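PDB 6VXC: trans-4-hydroxy-L-proline dehydratase from Clostridioides difficile 70-100-2010, which uses a glycyl radical to dehydrate trans-4-hydroxy-L-proline to (S)-1-pyrroline-5-carboxylate in the anaerobic breakdown of hydroxyproline. Local coordinates for residues I89-Y103 / Q281-N295. Residues are numbered along the deposited sequence; the frame is centred on the assembly and turned at random.
Sequences IVGEKGDSPNGAPTY and QMYWFVHIGVTTELN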
ATOM      1  N   ILE A  89      -4.390  -7.432  23.761  1.00 19.08           N
ATOM      2  CA  ILE A  89      -3.658  -6.303  23.188  1.00 16.98           C
ATOM      3  C   ILE A  89      -4.629  -5.140  23.063  1.00 15.50           C
ATOM      4  O   ILE A  89      -5.712  -5.306  22.497  1.00 15.30           O
ATOM      5  CB  ILE A  89      -3.071  -6.659  21.807  1.00 18.06           C
ATOM      6  CG1 ILE A  89      -2.160  -7.878  21.905  1.00 15.81           C
ATOM      7  CG2 ILE A  89      -2.327  -5.445  21.184  1.00 16.17           C
ATOM      8  CD1 ILE A  89      -0.975  -7.676  22.821  1.00 14.20           C
ATOM      9  N   VAL A  90      -4.230  -3.952  23.531  1.00 18.07           N
ATOM     10  CA  VAL A  90      -5.138  -2.810  23.605  1.00 16.15           C
ATOM     11  C   VAL A  90      -4.619  -1.658  22.750  1.00 16.67           C
ATOM     12  O   VAL A  90      -3.414  -1.521  22.499  1.00 16.65           O
ATOM     13  CB  VAL A  90      -5.360  -2.325  25.058  1.00 17.26           C
ATOM     14  CG1 VAL A  90      -5.958  -3.440  25.925  1.00 15.32           C
ATOM     15  CG2 VAL A  90      -4.060  -1.795  25.634  1.00 12.35           C
ATOM     16  N   GLY A  91      -5.557  -0.817  22.322  1.00 15.83           N
ATOM     17  CA  GLY A  91      -5.278   0.343  21.495  1.00 14.32           C
ATOM     18  C   GLY A  91      -6.167   0.403  20.262  1.00 17.89           C
ATOM     19  O   GLY A  91      -6.243  -0.560  19.489  1.00 18.08           O
ATOM     20  N   GLU A  92      -6.856   1.528  20.078  1.00 18.49           N
ATOM     21  CA  GLU A  92      -7.694   1.791  18.913  1.00 17.77           C
ATOM     22  C   GLU A  92      -7.334   3.171  18.366  1.00 16.80           C
ATOM     23  O   GLU A  92      -7.058   4.091  19.138  1.00 15.80           O
ATOM     24  CB  GLU A  92      -9.196   1.737  19.263  1.00 17.46           C
ATOM     25  CG  GLU A  92      -9.760   0.359  19.657  1.00 21.58           C
ATOM     26  CD  GLU A  92      -9.986  -0.581  18.463  1.00 21.41           C
ATOM     27  OE1 GLU A  92     -10.098  -0.080  17.321  1.00 18.65           O
ATOM     28  OE2 GLU A  92     -10.064  -1.816  18.677  1.00 21.27           O
ATOM     29  N   LYS A  93      -7.326   3.312  17.036  1.00 13.86           N
ATOM     30  CA  LYS A  93      -7.089   4.629  16.452  1.00 12.40           C
ATOM     31  C   LYS A  93      -8.208   5.599  16.815  1.00 16.32           C
ATOM     32  O   LYS A  93      -7.945   6.729  17.230  1.00 16.12           O
ATOM     33  CB  LYS A  93      -6.948   4.531  14.932  1.00 12.61           C
ATOM     34  CG  LYS A  93      -5.664   3.876  14.441  1.00 12.99           C
ATOM     35  CD  LYS A  93      -5.644   3.725  12.915  1.00 10.72           C
ATOM     36  CE  LYS A  93      -5.554   5.088  12.211  1.00 13.16           C
ATOM     37  NZ  LYS A  93      -5.814   5.008  10.747  1.00 13.27           N
ATOM     38  N   GLY A  94      -9.462   5.173  16.660  1.00 15.41           N
ATOM     39  CA  GLY A  94     -10.622   6.004  16.903  1.00 20.14           C
ATOM     40  C   GLY A  94     -11.319   5.688  18.212  1.00 22.59           C
ATOM     41  O   GLY A  94     -10.749   5.071  19.118  1.00 22.59           O
ATOM     42  N   ASP A  95     -12.598   6.070  18.289  1.00 23.05           N
ATOM     43  CA  ASP A  95     -13.352   5.881  19.525  1.00 26.30           C
ATOM     44  C   ASP A  95     -13.731   4.421  19.743  1.00 25.73           C
ATOM     45  O   ASP A  95     -13.927   3.997  20.886  1.00 29.60           O
ATOM     46  CB  ASP A  95     -14.628   6.731  19.517  1.00 23.33           C
ATOM     47  CG  ASP A  95     -15.640   6.279  18.456  1.00 31.52           C
ATOM     48  OD1 ASP A  95     -15.236   5.949  17.324  1.00 30.97           O
ATOM     49  OD2 ASP A  95     -16.852   6.230  18.759  1.00 35.22           O
ATOM     50  N   SER A  96     -13.869   3.654  18.671  1.00 24.47           N
ATOM     51  CA  SER A  96     -14.321   2.274  18.760  1.00 22.01           C
ATOM     52  C   SER A  96     -13.866   1.553  17.504  1.00 20.70           C
ATOM     53  O   SER A  96     -13.330   2.182  16.580  1.00 25.23           O
ATOM     54  CB  SER A  96     -15.845   2.189  18.923  1.00 19.62           C
ATOM     55  OG  SER A  96     -16.495   2.712  17.785  1.00 23.32           O
ATOM     56  N   PRO A  97     -14.021   0.231  17.455  1.00 20.82           N
ATOM     57  CA  PRO A  97     -13.617  -0.514  16.258  1.00 15.97           C
ATOM     58  C   PRO A  97     -14.282   0.049  15.008  1.00 19.61           C
ATOM     59  O   PRO A  97     -15.476   0.350  15.002  1.00 19.19           O
ATOM     60  CB  PRO A  97     -14.100  -1.938  16.556  1.00 17.47           C
ATOM     61  CG  PRO A  97     -14.067  -2.020  18.059  1.00 17.82           C
ATOM     62  CD  PRO A  97     -14.483  -0.660  18.537  1.00 17.90           C
ATOM     63  N   ASN A  98     -13.500   0.148  13.932  1.00 18.61           N
ATOM     64  CA  ASN A  98     -13.938   0.665  12.631  1.00 18.08           C
ATOM     65  C   ASN A  98     -14.300   2.165  12.695  1.00 19.38           C
ATOM     66  O   ASN A  98     -15.037   2.632  11.799  1.00 15.12           O
ATOM     67  CB  ASN A  98     -15.105  -0.154  12.063  1.00 17.97           C
ATOM     68  CG  ASN A  98     -14.944  -0.442  10.581  1.00 20.21           C
ATOM     69  OD1 ASN A  98     -13.934  -0.087   9.981  1.00 21.82           O
ATOM     70  ND2 ASN A  98     -15.925  -1.123   9.990  1.00 23.06           N
ATOM     71  N   GLY A  99     -13.826   2.863  13.650  1.00 18.49           N
ATOM     72  CA  GLY A  99     -13.956   4.311  13.727  1.00 16.26           C
ATOM     73  C   GLY A  99     -12.685   4.979  13.247  1.00 17.95           C
ATOM     74  O   GLY A  99     -11.620   4.810  13.847  1.00 20.60           O
ATOM     75  N   ALA A 100     -12.790   5.689  12.141  1.00 15.11           N
ATOM     76  CA  ALA A 100     -11.616   6.346  11.575  1.00 15.24           C
ATOM     77  C   ALA A 100     -11.485   7.761  12.126  1.00 17.11           C
ATOM     78  O   ALA A 100     -12.452   8.532  12.074  1.00 17.93           O
ATOM     79  CB  ALA A 100     -11.702   6.410  10.054  1.00 16.51           C
ATOM     80  N   PRO A 101     -10.327   8.150  12.642  1.00 16.78           N
ATOM     81  CA  PRO A 101     -10.094   9.568  12.922  1.00 15.32           C
ATOM     82  C   PRO A 101     -10.068  10.358  11.621  1.00 16.36           C
ATOM     83  O   PRO A 101      -9.997   9.797  10.526  1.00 14.25           O
ATOM     84  CB  PRO A 101      -8.722   9.588  13.601  1.00 13.43           C
ATOM     85  CG  PRO A 101      -8.412   8.157  13.922  1.00 16.19           C
ATOM     86  CD  PRO A 101      -9.148   7.327  12.929  1.00 13.47           C
ATOM     87  N   THR A 102     -10.126  11.686  11.752  1.00 15.27           N
ATOM     88  CA  THR A 102      -9.959  12.588  10.620  1.00 16.18           C
ATOM     89  C   THR A 102      -8.695  13.412  10.787  1.00 14.29           C
ATOM     90  O   THR A 102      -8.200  13.619  11.897  1.00 16.70           O
ATOM     91  CB  THR A 102     -11.137  13.553  10.439  1.00 14.50           C
ATOM     92  OG1 THR A 102     -11.238  14.402  11.581  1.00 18.10           O
ATOM     93  CG2 THR A 102     -12.439  12.812  10.233  1.00 17.04           C
ATOM     94  N   TYR A 103      -8.205  13.919   9.663  1.00 13.75           N
ATOM     95  CA  TYR A 103      -6.897  14.562   9.589  1.00 16.29           C
ATOM     96  C   TYR A 103      -7.020  15.877   8.822  1.00 15.13           C
ATOM     97  O   TYR A 103      -6.522  16.010   7.702  1.00 15.66           O
ATOM     98  CB  TYR A 103      -5.884  13.610   8.947  1.00 14.39           C
ATOM     99  CG  TYR A 103      -5.740  12.288   9.702  1.00 14.96           C
ATOM    100  CD1 TYR A 103      -6.673  11.272   9.541  1.00 15.39           C
ATOM    101  CD2 TYR A 103      -4.699  12.079  10.595  1.00 14.74           C
ATOM    102  CE1 TYR A 103      -6.568  10.080  10.230  1.00 15.18           C
ATOM    103  CE2 TYR A 103      -4.585  10.865  11.296  1.00 14.43           C
ATOM    104  CZ  TYR A 103      -5.525   9.872  11.103  1.00 14.42           C
ATOM    105  OH  TYR A 103      -5.446   8.660  11.787  1.00 15.51           O
ATOM    106  N   GLN A 281       2.495  -5.880  22.128  1.00 15.24           N
ATOM    107  CA  GLN A 281       1.844  -4.662  22.596  1.00 12.64           C
ATOM    108  C   GLN A 281       2.676  -3.427  22.269  1.00 12.28           C
ATOM    109  O   GLN A 281       2.120  -2.386  21.907  1.00 13.25           O
ATOM    110  CB  GLN A 281       1.569  -4.752  24.102  1.00 14.52           C
ATOM    111  CG  GLN A 281       0.869  -3.519  24.709  1.00 15.23           C
ATOM    112  CD  GLN A 281      -0.562  -3.320  24.205  1.00 15.28           C
ATOM    113  OE1 GLN A 281      -1.466  -4.032  24.612  1.00 17.85           O
ATOM    114  NE2 GLN A 281      -0.771  -2.328  23.337  1.00 16.61           N
ATOM    115  N   MET A 282       4.002  -3.524  22.375  1.00 13.07           N
ATOM    116  CA  MET A 282       4.861  -2.411  21.963  1.00 13.03           C
ATOM    117  C   MET A 282       4.645  -2.083  20.484  1.00 13.64           C
ATOM    118  O   MET A 282       4.438  -0.920  20.120  1.00 14.66           O
ATOM    119  CB  MET A 282       6.337  -2.734  22.243  1.00 11.16           C
ATOM    120  CG  MET A 282       7.368  -1.784  21.595  1.00 12.15           C
ATOM    121  SD  MET A 282       7.399  -0.105  22.304  1.00 17.08           S
ATOM    122  CE  MET A 282       8.726  -0.295  23.479  1.00 14.90           C
ATOM    123  N   TYR A 283       4.668  -3.097  19.615  1.00 12.86           N
ATOM    124  CA  TYR A 283       4.427  -2.820  18.207  1.00 11.06           C
ATOM    125  C   TYR A 283       3.089  -2.121  18.018  1.00 13.02           C
ATOM    126  O   TYR A 283       3.001  -1.129  17.285  1.00 14.06           O
ATOM    127  CB  TYR A 283       4.470  -4.083  17.334  1.00 11.93           C
ATOM    128  CG  TYR A 283       3.923  -3.674  15.986  1.00 12.46           C
ATOM    129  CD1 TYR A 283       4.715  -2.978  15.084  1.00 10.93           C
ATOM    130  CD2 TYR A 283       2.576  -3.822  15.693  1.00 12.91           C
ATOM    131  CE1 TYR A 283       4.203  -2.523  13.897  1.00 10.47           C
ATOM    132  CE2 TYR A 283       2.052  -3.356  14.502  1.00 10.65           C
ATOM    133  CZ  TYR A 283       2.872  -2.701  13.620  1.00  9.67           C
ATOM    134  OH  TYR A 283       2.361  -2.241  12.448  1.00 13.26           O
ATOM    135  N   TRP A 284       2.029  -2.625  18.668  1.00 12.53           N
ATOM    136  CA  TRP A 284       0.701  -2.083  18.401  1.00 11.77           C
ATOM    137  C   TRP A 284       0.561  -0.645  18.893  1.00 12.57           C
ATOM    138  O   TRP A 284      -0.119   0.164  18.253  1.00 14.49           O
ATOM    139  CB  TRP A 284      -0.398  -2.968  19.005  1.00 10.73           C
ATOM    140  CG  TRP A 284      -1.729  -2.486  18.508  1.00 11.89           C
ATOM    141  CD1 TRP A 284      -2.730  -1.926  19.242  1.00 11.83           C
ATOM    142  CD2 TRP A 284      -2.168  -2.454  17.140  1.00 12.17           C
ATOM    143  NE1 TRP A 284      -3.770  -1.565  18.426  1.00 14.32           N
ATOM    144  CE2 TRP A 284      -3.456  -1.884  17.129  1.00 12.18           C
ATOM    145  CE3 TRP A 284      -1.604  -2.870  15.929  1.00  9.74           C
ATOM    146  CZ2 TRP A 284      -4.182  -1.699  15.955  1.00  9.35           C
ATOM    147  CZ3 TRP A 284      -2.333  -2.695  14.757  1.00 10.16           C
ATOM    148  CH2 TRP A 284      -3.608  -2.112  14.783  1.00 10.65           C
ATOM    149  N   PHE A 285       1.174  -0.311  20.036  1.00 15.26           N
ATOM    150  CA  PHE A 285       1.172   1.076  20.499  1.00 13.33           C
ATOM    151  C   PHE A 285       1.870   1.987  19.495  1.00 13.15           C
ATOM    152  O   PHE A 285       1.386   3.084  19.184  1.00 15.00           O
ATOM    153  CB  PHE A 285       1.849   1.179  21.870  1.00 11.14           C
ATOM    154  CG  PHE A 285       0.941   0.874  23.040  1.00 14.72           C
ATOM    155  CD1 PHE A 285      -0.429   1.123  22.970  1.00 13.61           C
ATOM    156  CD2 PHE A 285       1.467   0.368  24.227  1.00 12.12           C
ATOM    157  CE1 PHE A 285      -1.266   0.850  24.056  1.00 15.68           C
ATOM    158  CE2 PHE A 285       0.638   0.093  25.326  1.00 13.50           C
ATOM    159  CZ  PHE A 285      -0.730   0.336  25.243  1.00 13.19           C
ATOM    160  N   VAL A 286       3.030   1.559  18.999  1.00 13.87           N
ATOM    161  CA  VAL A 286       3.736   2.320  17.973  1.00 12.63           C
ATOM    162  C   VAL A 286       2.855   2.468  16.735  1.00 12.06           C
ATOM    163  O   VAL A 286       2.791   3.539  16.129  1.00 14.07           O
ATOM    164  CB  VAL A 286       5.084   1.654  17.631  1.00 11.06           C
ATOM    165  CG1 VAL A 286       5.741   2.352  16.444  1.00 10.91           C
ATOM    166  CG2 VAL A 286       6.023   1.623  18.833  1.00 11.74           C
ATOM    167  N   HIS A 287       2.163   1.398  16.348  1.00 11.93           N
ATOM    168  CA  HIS A 287       1.244   1.459  15.212  1.00 13.12           C
ATOM    169  C   HIS A 287       0.155   2.511  15.430  1.00 13.29           C
ATOM    170  O   HIS A 287      -0.053   3.388  14.587  1.00 13.94           O
ATOM    171  CB  HIS A 287       0.630   0.069  14.986  1.00 11.40           C
ATOM    172  CG  HIS A 287      -0.294  -0.022  13.815  1.00 11.13           C
ATOM    173  ND1 HIS A 287      -0.005  -0.771  12.695  1.00  9.14           N
ATOM    174  CD2 HIS A 287      -1.531   0.492  13.611  1.00 11.08           C
ATOM    175  CE1 HIS A 287      -1.002  -0.680  11.836  1.00  9.71           C
ATOM    176  NE2 HIS A 287      -1.947   0.071  12.369  1.00 10.12           N
ATOM    177  N   ILE A 288      -0.520   2.466  16.581  1.00 14.93           N
ATOM    178  CA  ILE A 288      -1.526   3.474  16.903  1.00 13.56           C
ATOM    179  C   ILE A 288      -0.907   4.863  16.852  1.00 12.66           C
ATOM    180  O   ILE A 288      -1.523   5.821  16.378  1.00 12.66           O
ATOM    181  CB  ILE A 288      -2.147   3.196  18.286  1.00 13.06           C
ATOM    182  CG1 ILE A 288      -2.937   1.885  18.256  1.00 11.68           C
ATOM    183  CG2 ILE A 288      -3.054   4.351  18.723  1.00 13.57           C
ATOM    184  CD1 ILE A 288      -4.078   1.923  17.285  1.00 15.66           C
ATOM    185  N   GLY A 289       0.307   4.993  17.362  1.00 15.50           N
ATOM    186  CA  GLY A 289       0.990   6.263  17.378  1.00 12.41           C
ATOM    187  C   GLY A 289       1.243   6.848  16.003  1.00 13.36           C
ATOM    188  O   GLY A 289       0.828   7.984  15.733  1.00 15.33           O
ATOM    189  N   VAL A 290       1.921   6.104  15.123  1.00 13.72           N
ATOM    190  CA  VAL A 290       2.327   6.711  13.851  1.00 11.07           C
ATOM    191  C   VAL A 290       1.131   6.930  12.943  1.00 11.92           C
ATOM    192  O   VAL A 290       1.133   7.852  12.116  1.00 14.55           O
ATOM    193  CB  VAL A 290       3.428   5.890  13.159  1.00 13.90           C
ATOM    194  CG1 VAL A 290       4.695   5.873  14.030  1.00 13.74           C
ATOM    195  CG2 VAL A 290       2.931   4.456  12.814  1.00 10.31           C
ATOM    196  N   THR A 291       0.087   6.117  13.074  1.00 14.24           N
ATOM    197  CA  THR A 291      -1.077   6.313  12.219  1.00 13.60           C
ATOM    198  C   THR A 291      -2.064   7.325  12.781  1.00 11.74           C
ATOM    199  O   THR A 291      -3.026   7.666  12.094  1.00 15.26           O
ATOM    200  CB  THR A 291      -1.797   4.978  11.930  1.00 12.21           C
ATOM    201  OG1 THR A 291      -2.303   4.420  13.141  1.00 14.50           O
ATOM    202  CG2 THR A 291      -0.843   3.992  11.255  1.00  9.92           C
ATOM    203  N   THR A 292      -1.883   7.791  14.013  1.00 14.22           N
ATOM    204  CA  THR A 292      -2.632   8.956  14.457  1.00 12.19           C
ATOM    205  C   THR A 292      -1.807  10.235  14.441  1.00 13.35           C
ATOM    206  O   THR A 292      -2.390  11.317  14.444  1.00 15.32           O
ATOM    207  CB  THR A 292      -3.247   8.737  15.855  1.00 11.29           C
ATOM    208  OG1 THR A 292      -2.240   8.382  16.802  1.00 14.85           O
ATOM    209  CG2 THR A 292      -4.359   7.684  15.815  1.00 12.58           C
ATOM    210  N   GLU A 293      -0.478  10.138  14.418  1.00 14.71           N
ATOM    211  CA  GLU A 293       0.364  11.293  14.119  1.00 14.97           C
ATOM    212  C   GLU A 293      -0.007  11.904  12.764  1.00 14.79           C
ATOM    213  O   GLU A 293      -0.196  13.119  12.649  1.00 15.89           O
ATOM    214  CB  GLU A 293       1.841  10.871  14.150  1.00 15.80           C
ATOM    215  CG  GLU A 293       2.823  11.922  13.651  1.00 17.25           C
ATOM    216  CD  GLU A 293       4.314  11.563  13.875  1.00 21.13           C
ATOM    217  OE1 GLU A 293       4.781  10.499  13.399  1.00 18.60           O
ATOM    218  OE2 GLU A 293       5.027  12.377  14.522  1.00 18.22           O
ATOM    219  N   LEU A 294      -0.130  11.068  11.733  1.00 12.68           N
ATOM    220  CA  LEU A 294      -0.511  11.492  10.393  1.00 13.26           C
ATOM    221  C   LEU A 294      -1.291  10.365   9.732  1.00 12.84           C
ATOM    222  O   LEU A 294      -1.140   9.201  10.093  1.00 14.01           O
ATOM    223  CB  LEU A 294       0.713  11.838   9.542  1.00 13.79           C
ATOM    224  CG  LEU A 294       1.464  13.123   9.894  1.00 16.43           C
ATOM    225  CD1 LEU A 294       2.846  13.099   9.261  1.00 16.28           C
ATOM    226  CD2 LEU A 294       0.664  14.365   9.491  1.00 13.11           C
ATOM    227  N   ASN A 295      -2.092  10.718   8.723  1.00 15.39           N
ATOM    228  CA  ASN A 295      -2.835   9.730   7.926  1.00 15.62           C
ATOM    229  C   ASN A 295      -1.914   9.165   6.845  1.00 14.41           C
ATOM    230  O   ASN A 295      -2.007   9.509   5.663  1.00 16.32           O
ATOM    231  CB  ASN A 295      -4.076  10.352   7.300  1.00 14.23           C
ATOM    232  CG  ASN A 295      -4.855   9.352   6.457  1.00 17.35           C
ATOM    233  OD1 ASN A 295      -4.596   8.148   6.516  1.00 16.25           O
ATOM    234  ND2 ASN A 295      -5.845   9.837   5.707  1.00 18.84           N
TER
HETATM  235  O   HOH W   1      -4.181   6.991   9.457  1.00 15.70           O
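Gln-281 grips the backbone of Val-90 with both ends of its amide: OE1 takes the N-H of Val-90 N at 3.0 Å, and NE2 gives a nearly straight bond (170°) to Val-90 O. The helical side chain thus pairs with an extended segment as a neighbouring strand would. A bend at chi2 (66°) folds the amide over the Phe-285 ring, with NE2 3.1 Å above its plane. One turn on, Trp-284 NE1 reaches Gly-91 O at 2.9 Å, in line with the indole plane but well above that of the carbonyl. Packing is tight at Gly-91, whose backbone angles suit a glycine and whose C lies 3.9 Å from Ile-288 CD1. Further along, Lys-93 crosses Thr-291 at about a right angle, CD and CE each 3.4 Å from OG1. Tyr-103 OH bonds to Thr-291 O (2.6 Å), while Asn-295 CB sits over the ring centre, a CH-pi contact. A water accepts from Lys-93 NZ. By contrast, the type II beta turn Ser-96 to Gly-99 stands away from the helix, partly exposed. Within the pyruvate formate lyase-like region, away from the active-site residues, helix 276-293 packs against the loop leading into strand 99-101, which pairs in parallel with strand 42-44; Arg-47 of helix 46-58 touches Tyr-103.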